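PDB 5U31: CRISPR-associated endonuclease Cas12b from Alicyclobacillus acidoterrestris, which cuts target DNA bearing a protospacer adjacent motif under the direction of a bound guide RNA, using a divalent-metal-dependent RuvC-like nuclease domain. Local coordinates for residues Ala386-Lys397 against Gly478-Leu489. The protein carries 3 engineered substitutions. Numbering follows the deposited sequence.
Sequences ATAHPIWTRFDK and GGAKIQCRRDQL. With nucleotides of chain B.
The Trp392 indole lies over the side chain of Gln483, whose CG sits 4.1 Å from the centroid of the five-membered ring and 12° off its normal, a CH-pi contact; Gln483 OE1 accepts a hydrogen bond from Asn504 ND2. Pro390 O borders the opposite face near its rim. The indole edge is turned to the RNA: NE1 donates a hydrogen bond to O3' of G95 of chain B (3.0 Å), and OP1 of A96 of chain B lies in the ring plane beside CZ2. Beyond it the Arg486 guanidinium carries Pro390 CD centrally on one face, Pro390 CD lying 3.6 Å from Arg486 CZ. A bend at chi2 (-63°) folds the arginine back against the proline, and its edge meets the RNA backbone, NE and NH2 both bonding weakly to OP1 of A96 of chain B. His389 ND1 holds the next phosphate at 3.0 Å through OP1 of A97 of chain B. Leu489 CD2 packs against Pro390 CG (3.5 Å). Towards Phe395 the two segments pair as antiparallel strands: Ile482 N bonds to Thr393 O (3.1 Å), and Phe395 and Ala480 exchange two backbone bonds. Phe395 CE2 packs on Ile482 CD1. The short strand 394-395 thus joins an antiparallel sheet of the wedge domain, in which strand 473-483 includes Gly479, whose amide nitrogen binds the target-strand phosphate lock; the adjoining loops 386-393 and 484-489 bind sgRNA phosphates through His389 and Arg486.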
loop_
_atom_site.group_PDB
_atom_site.type_symbol
_atom_site.label_atom_id
_atom_site.label_comp_id
_atom_site.label_asym_id
_atom_site.label_seq_id
_atom_site.Cartn_x
_atom_site.Cartn_y
_atom_site.Cartn_z
ATOM N N ALA A 386 20.984 18.834 -7.328
ATOM C CA ALA A 386 20.445 19.850 -6.433
ATOM C C ALA A 386 18.971 20.133 -6.701
ATOM O O ALA A 386 18.254 20.568 -5.793
ATOM C CB ALA A 386 21.260 21.137 -6.550
ATOM N N THR A 387 18.496 19.895 -7.926
ATOM C CA THR A 387 17.118 20.217 -8.284
ATOM C C THR A 387 16.302 19.032 -8.779
ATOM O O THR A 387 15.078 19.048 -8.631
ATOM C CB THR A 387 17.075 21.311 -9.365
ATOM O OG1 THR A 387 17.524 20.773 -10.613
ATOM C CG2 THR A 387 17.958 22.481 -8.979
ATOM N N ALA A 388 16.933 18.016 -9.369
ATOM C CA ALA A 388 16.199 16.883 -9.923
ATOM C C ALA A 388 16.062 15.744 -8.921
ATOM O O ALA A 388 14.969 15.202 -8.731
ATOM C CB ALA A 388 16.885 16.382 -11.195
ATOM N N HIS A 389 17.163 15.365 -8.280
ATOM C CA HIS A 389 17.173 14.307 -7.274
ATOM C C HIS A 389 17.889 14.843 -6.045
ATOM O O HIS A 389 19.044 14.490 -5.775
ATOM C CB HIS A 389 17.842 13.045 -7.814
ATOM C CG HIS A 389 17.252 12.559 -9.099
ATOM N ND1 HIS A 389 16.013 11.957 -9.167
ATOM C CD2 HIS A 389 17.725 12.593 -10.368
ATOM C CE1 HIS A 389 15.753 11.637 -10.423
ATOM N NE2 HIS A 389 16.775 12.011 -11.171
ATOM N N PRO A 390 17.237 15.708 -5.279
ATOM C CA PRO A 390 17.934 16.397 -4.189
ATOM C C PRO A 390 18.113 15.523 -2.962
ATOM O O PRO A 390 17.239 14.734 -2.596
ATOM C CB PRO A 390 17.015 17.586 -3.885
ATOM C CG PRO A 390 15.665 17.097 -4.243
ATOM C CD PRO A 390 15.847 16.177 -5.424
ATOM N N ILE A 391 19.270 15.664 -2.334
ATOM C CA ILE A 391 19.429 15.304 -0.954
ATOM C C ILE A 391 19.478 16.598 -0.149
ATOM O O ILE A 391 19.554 17.693 -0.698
ATOM C CB ILE A 391 20.676 14.404 -0.727
ATOM C CG1 ILE A 391 21.931 15.028 -1.343
ATOM C CG2 ILE A 391 20.417 13.014 -1.281
ATOM C CD1 ILE A 391 22.689 15.936 -0.404
ATOM N N TRP A 392 19.389 16.484 1.171
ATOM C CA TRP A 392 19.251 17.649 2.034
ATOM C C TRP A 392 20.416 17.711 3.011
ATOM O O TRP A 392 20.872 16.677 3.502
ATOM C CB TRP A 392 17.914 17.608 2.777
ATOM C CG TRP A 392 16.786 17.139 1.908
ATOM C CD1 TRP A 392 16.191 15.914 1.928
ATOM C CD2 TRP A 392 16.142 17.881 0.866
ATOM N NE1 TRP A 392 15.210 15.850 0.971
ATOM C CE2 TRP A 392 15.159 17.046 0.306
ATOM C CE3 TRP A 392 16.297 19.174 0.358
ATOM C CZ2 TRP A 392 14.334 17.462 -0.736
ATOM C CZ3 TRP A 392 15.477 19.585 -0.675
ATOM C CH2 TRP A 392 14.508 18.733 -1.211
ATOM N N THR A 393 20.890 18.923 3.292
ATOM C CA THR A 393 21.952 19.082 4.276
ATOM C C THR A 393 21.434 18.695 5.656
ATOM O O THR A 393 20.358 19.135 6.072
ATOM C CB THR A 393 22.482 20.521 4.289
ATOM O OG1 THR A 393 21.872 21.252 5.356
ATOM C CG2 THR A 393 22.175 21.222 2.989
ATOM N N ARG A 394 22.186 17.855 6.356
ATOM C CA ARG A 394 21.810 17.455 7.700
ATOM C C ARG A 394 22.439 18.390 8.727
ATOM O O ARG A 394 23.395 19.114 8.446
ATOM C CB ARG A 394 22.229 16.014 7.978
ATOM C CG ARG A 394 21.517 14.995 7.130
ATOM C CD ARG A 394 22.158 13.632 7.272
ATOM N NE ARG A 394 21.525 12.648 6.401
ATOM C CZ ARG A 394 21.957 11.402 6.249
ATOM N NH1 ARG A 394 23.027 10.985 6.911
ATOM N NH2 ARG A 394 21.317 10.574 5.438
ATOM N N PHE A 395 21.878 18.369 9.932
ATOM C CA PHE A 395 22.354 19.192 11.037
ATOM C C PHE A 395 22.215 18.374 12.311
ATOM O O PHE A 395 21.094 18.069 12.725
ATOM C CB PHE A 395 21.554 20.488 11.143
ATOM C CG PHE A 395 22.176 21.649 10.435
ATOM C CD1 PHE A 395 23.119 22.432 11.074
ATOM C CD2 PHE A 395 21.799 21.977 9.144
ATOM C CE1 PHE A 395 23.688 23.507 10.438
ATOM C CE2 PHE A 395 22.368 23.059 8.503
ATOM C CZ PHE A 395 23.313 23.823 9.152
ATOM N N ASP A 396 23.333 18.019 12.931
ATOM C CA ASP A 396 23.246 17.236 14.151
ATOM C C ASP A 396 22.635 18.061 15.282
ATOM O O ASP A 396 22.650 19.293 15.270
ATOM C CB ASP A 396 24.624 16.714 14.554
ATOM C CG ASP A 396 24.826 15.257 14.178
ATOM O OD1 ASP A 396 23.835 14.495 14.210
ATOM O OD2 ASP A 396 25.969 14.872 13.852
ATOM N N LYS A 397 22.068 17.359 16.258
ATOM C CA LYS A 397 21.572 17.995 17.467
ATOM C C LYS A 397 22.727 18.610 18.255
ATOM O O LYS A 397 23.903 18.406 17.947
ATOM C CB LYS A 397 20.848 16.978 18.336
ATOM C CG LYS A 397 21.800 15.962 18.955
ATOM C CD LYS A 397 21.034 14.848 19.621
ATOM C CE LYS A 397 21.943 13.760 20.151
ATOM N NZ LYS A 397 21.122 12.662 20.749
ATOM N N GLY A 478 16.568 15.453 17.809
ATOM C CA GLY A 478 17.521 14.664 17.057
ATOM C C GLY A 478 18.045 15.442 15.873
ATOM O O GLY A 478 17.993 16.676 15.871
ATOM N N GLY A 479 18.543 14.739 14.861
ATOM C CA GLY A 479 19.044 15.411 13.682
ATOM C C GLY A 479 17.953 16.163 12.945
ATOM O O GLY A 479 16.760 15.907 13.097
ATOM N N ALA A 480 18.387 17.119 12.132
ATOM C CA ALA A 480 17.499 17.941 11.332
ATOM C C ALA A 480 18.049 18.026 9.919
ATOM O O ALA A 480 19.244 17.834 9.687
ATOM C CB ALA A 480 17.344 19.347 11.918
ATOM N N LYS A 481 17.167 18.311 8.968
ATOM C CA LYS A 481 17.592 18.475 7.587
ATOM C C LYS A 481 16.860 19.655 6.969
ATOM O O LYS A 481 15.685 19.891 7.259
ATOM C CB LYS A 481 17.364 17.195 6.761
ATOM C CG LYS A 481 15.924 16.708 6.696
ATOM C CD LYS A 481 15.767 15.481 5.790
ATOM C CE LYS A 481 15.714 14.187 6.587
ATOM N NZ LYS A 481 17.049 13.808 7.116
ATOM N N ILE A 482 17.570 20.394 6.125
ATOM C CA ILE A 482 17.037 21.592 5.487
ATOM C C ILE A 482 16.410 21.203 4.157
ATOM O O ILE A 482 17.097 20.701 3.259
ATOM C CB ILE A 482 18.134 22.645 5.288
ATOM C CG1 ILE A 482 18.554 23.213 6.639
ATOM C CG2 ILE A 482 17.655 23.746 4.370
ATOM C CD1 ILE A 482 19.777 24.062 6.567
ATOM N N GLN A 483 15.108 21.444 4.025
ATOM C CA GLN A 483 14.354 21.058 2.845
ATOM C C GLN A 483 13.683 22.264 2.203
ATOM O O GLN A 483 13.373 23.258 2.868
ATOM C CB GLN A 483 13.272 20.032 3.178
ATOM C CG GLN A 483 13.733 18.821 3.942
ATOM C CD GLN A 483 12.602 17.840 4.140
ATOM O OE1 GLN A 483 12.653 16.977 5.015
ATOM N NE2 GLN A 483 11.564 17.970 3.320
ATOM N N CYS A 484 13.455 22.145 0.898
ATOM C CA CYS A 484 12.603 23.031 0.121
ATOM C C CYS A 484 11.544 22.186 -0.577
ATOM O O CYS A 484 11.656 20.959 -0.666
ATOM C CB CYS A 484 13.411 23.832 -0.907
ATOM S SG CYS A 484 14.754 24.811 -0.211
ATOM N N ARG A 485 10.512 22.855 -1.084
ATOM C CA ARG A 485 9.476 22.163 -1.839
ATOM C C ARG A 485 10.015 21.711 -3.193
ATOM O O ARG A 485 10.820 22.404 -3.821
ATOM C CB ARG A 485 8.270 23.076 -2.044
ATOM C CG ARG A 485 7.567 23.529 -0.781
ATOM C CD ARG A 485 6.551 24.613 -1.116
ATOM N NE ARG A 485 5.659 24.902 0.002
ATOM C CZ ARG A 485 4.528 24.245 0.239
ATOM N NH1 ARG A 485 4.151 23.258 -0.563
ATOM N NH2 ARG A 485 3.775 24.573 1.279
ATOM N N ARG A 486 9.556 20.542 -3.651
ATOM C CA ARG A 486 10.005 20.041 -4.949
ATOM C C ARG A 486 9.609 20.976 -6.087
ATOM O O ARG A 486 10.349 21.103 -7.069
ATOM C CB ARG A 486 9.446 18.637 -5.200
ATOM C CG ARG A 486 10.083 17.537 -4.362
ATOM C CD ARG A 486 11.563 17.392 -4.675
ATOM N NE ARG A 486 12.084 16.080 -4.299
ATOM C CZ ARG A 486 12.450 15.143 -5.170
ATOM N NH1 ARG A 486 12.362 15.372 -6.474
ATOM N NH2 ARG A 486 12.915 13.978 -4.739
ATOM N N ASP A 487 8.455 21.642 -5.976
ATOM C CA ASP A 487 8.020 22.539 -7.041
ATOM C C ASP A 487 8.811 23.845 -7.054
ATOM O O ASP A 487 9.063 24.397 -8.131
ATOM C CB ASP A 487 6.514 22.817 -6.927
ATOM C CG ASP A 487 6.098 23.314 -5.548
ATOM O OD1 ASP A 487 6.952 23.841 -4.807
ATOM O OD2 ASP A 487 4.904 23.178 -5.206
ATOM N N GLN A 488 9.217 24.347 -5.888
ATOM C CA GLN A 488 10.061 25.532 -5.803
ATOM C C GLN A 488 11.540 25.213 -5.949
ATOM O O GLN A 488 12.383 26.024 -5.546
ATOM C CB GLN A 488 9.825 26.261 -4.480
ATOM C CG GLN A 488 8.460 26.905 -4.357
ATOM C CD GLN A 488 8.256 27.548 -3.005
ATOM O OE1 GLN A 488 9.194 27.665 -2.213
ATOM N NE2 GLN A 488 7.026 27.962 -2.727
ATOM N N LEU A 489 11.869 24.056 -6.518
ATOM C CA LEU A 489 13.246 23.602 -6.668
ATOM C C LEU A 489 13.760 23.751 -8.090
ATOM O O LEU A 489 14.788 24.397 -8.317
ATOM C CB LEU A 489 13.344 22.132 -6.242
ATOM C CG LEU A 489 14.515 21.699 -5.377
ATOM C CD1 LEU A 489 14.662 22.606 -4.164
ATOM C CD2 LEU A 489 14.283 20.265 -4.956
ATOM P P G B 95 9.196 13.291 3.483
ATOM O OP1 G B 95 8.940 14.556 2.742
ATOM O OP2 G B 95 8.464 12.046 3.133
ATOM O "O5'" G B 95 10.754 12.978 3.414
ATOM C "C5'" G B 95 11.709 13.999 3.661
ATOM C "C4'" G B 95 13.095 13.544 3.297
ATOM O "O4'" G B 95 13.574 12.603 4.287
ATOM C "C3'" G B 95 13.200 12.788 1.989
ATOM O "O3'" G B 95 13.234 13.647 0.866
ATOM C "C2'" G B 95 14.457 11.946 2.178
ATOM O "O2'" G B 95 15.625 12.714 1.934
ATOM C "C1'" G B 95 14.397 11.637 3.675
ATOM N N9 G B 95 13.864 10.297 3.989
ATOM C C8 G B 95 12.600 9.962 4.411
ATOM N N7 G B 95 12.466 8.680 4.637
ATOM C C5 G B 95 13.715 8.141 4.361
ATOM C C6 G B 95 14.187 6.805 4.426
ATOM O O6 G B 95 13.578 5.785 4.752
ATOM N N1 G B 95 15.521 6.718 4.056
ATOM C C2 G B 95 16.304 7.778 3.676
ATOM N N2 G B 95 17.574 7.499 3.356
ATOM N N3 G B 95 15.882 9.026 3.609
ATOM C C4 G B 95 14.587 9.129 3.965
ATOM P P A B 96 12.635 13.132 -0.522
ATOM O OP1 A B 96 12.468 14.276 -1.452
ATOM O OP2 A B 96 11.472 12.279 -0.171
ATOM O "O5'" A B 96 13.801 12.220 -1.092
ATOM C "C5'" A B 96 15.082 12.775 -1.338
ATOM C "C4'" A B 96 16.110 11.704 -1.591
ATOM O "O4'" A B 96 16.308 10.923 -0.384
ATOM C "C3'" A B 96 15.753 10.664 -2.641
ATOM O "O3'" A B 96 15.959 11.106 -3.972
ATOM C "C2'" A B 96 16.636 9.495 -2.245
ATOM O "O2'" A B 96 17.976 9.733 -2.645
ATOM C "C1'" A B 96 16.572 9.579 -0.722
ATOM N N9 A B 96 15.500 8.730 -0.157
ATOM C C8 A B 96 14.211 9.084 0.156
ATOM N N7 A B 96 13.503 8.095 0.652
ATOM C C5 A B 96 14.381 7.020 0.663
ATOM C C6 A B 96 14.251 5.679 1.071
ATOM N N6 A B 96 13.137 5.149 1.569
ATOM N N1 A B 96 15.322 4.868 0.949
ATOM C C2 A B 96 16.450 5.380 0.449
ATOM N N3 A B 96 16.695 6.619 0.031
ATOM C C4 A B 96 15.611 7.400 0.168
ATOM P P A B 97 15.008 10.577 -5.156
ATOM O OP1 A B 97 15.208 11.425 -6.351
ATOM O OP2 A B 97 13.638 10.392 -4.621
ATOM O "O5'" A B 97 15.606 9.147 -5.510
ATOM C "C5'" A B 97 16.937 9.026 -5.980
ATOM C "C4'" A B 97 17.505 7.667 -5.673
ATOM O "O4'" A B 97 17.408 7.393 -4.251
ATOM C "C3'" A B 97 16.789 6.495 -6.310
ATOM O "O3'" A B 97 17.131 6.322 -7.670
ATOM C "C2'" A B 97 17.205 5.342 -5.413
ATOM O "O2'" A B 97 18.538 4.944 -5.693
ATOM C "C1'" A B 97 17.178 6.015 -4.045
ATOM N N9 A B 97 15.856 5.842 -3.416
ATOM C C8 A B 97 14.802 6.721 -3.390
ATOM N N7 A B 97 13.745 6.253 -2.770
ATOM C C5 A B 97 14.125 4.974 -2.381
ATOM C C6 A B 97 13.450 3.954 -1.686
ATOM N N6 A B 97 12.198 4.054 -1.236
ATOM N N1 A B 97 14.121 2.806 -1.465
ATOM C C2 A B 97 15.377 2.697 -1.912
ATOM N N3 A B 97 16.116 3.580 -2.577
ATOM C C4 A B 97 15.420 4.709 -2.781
#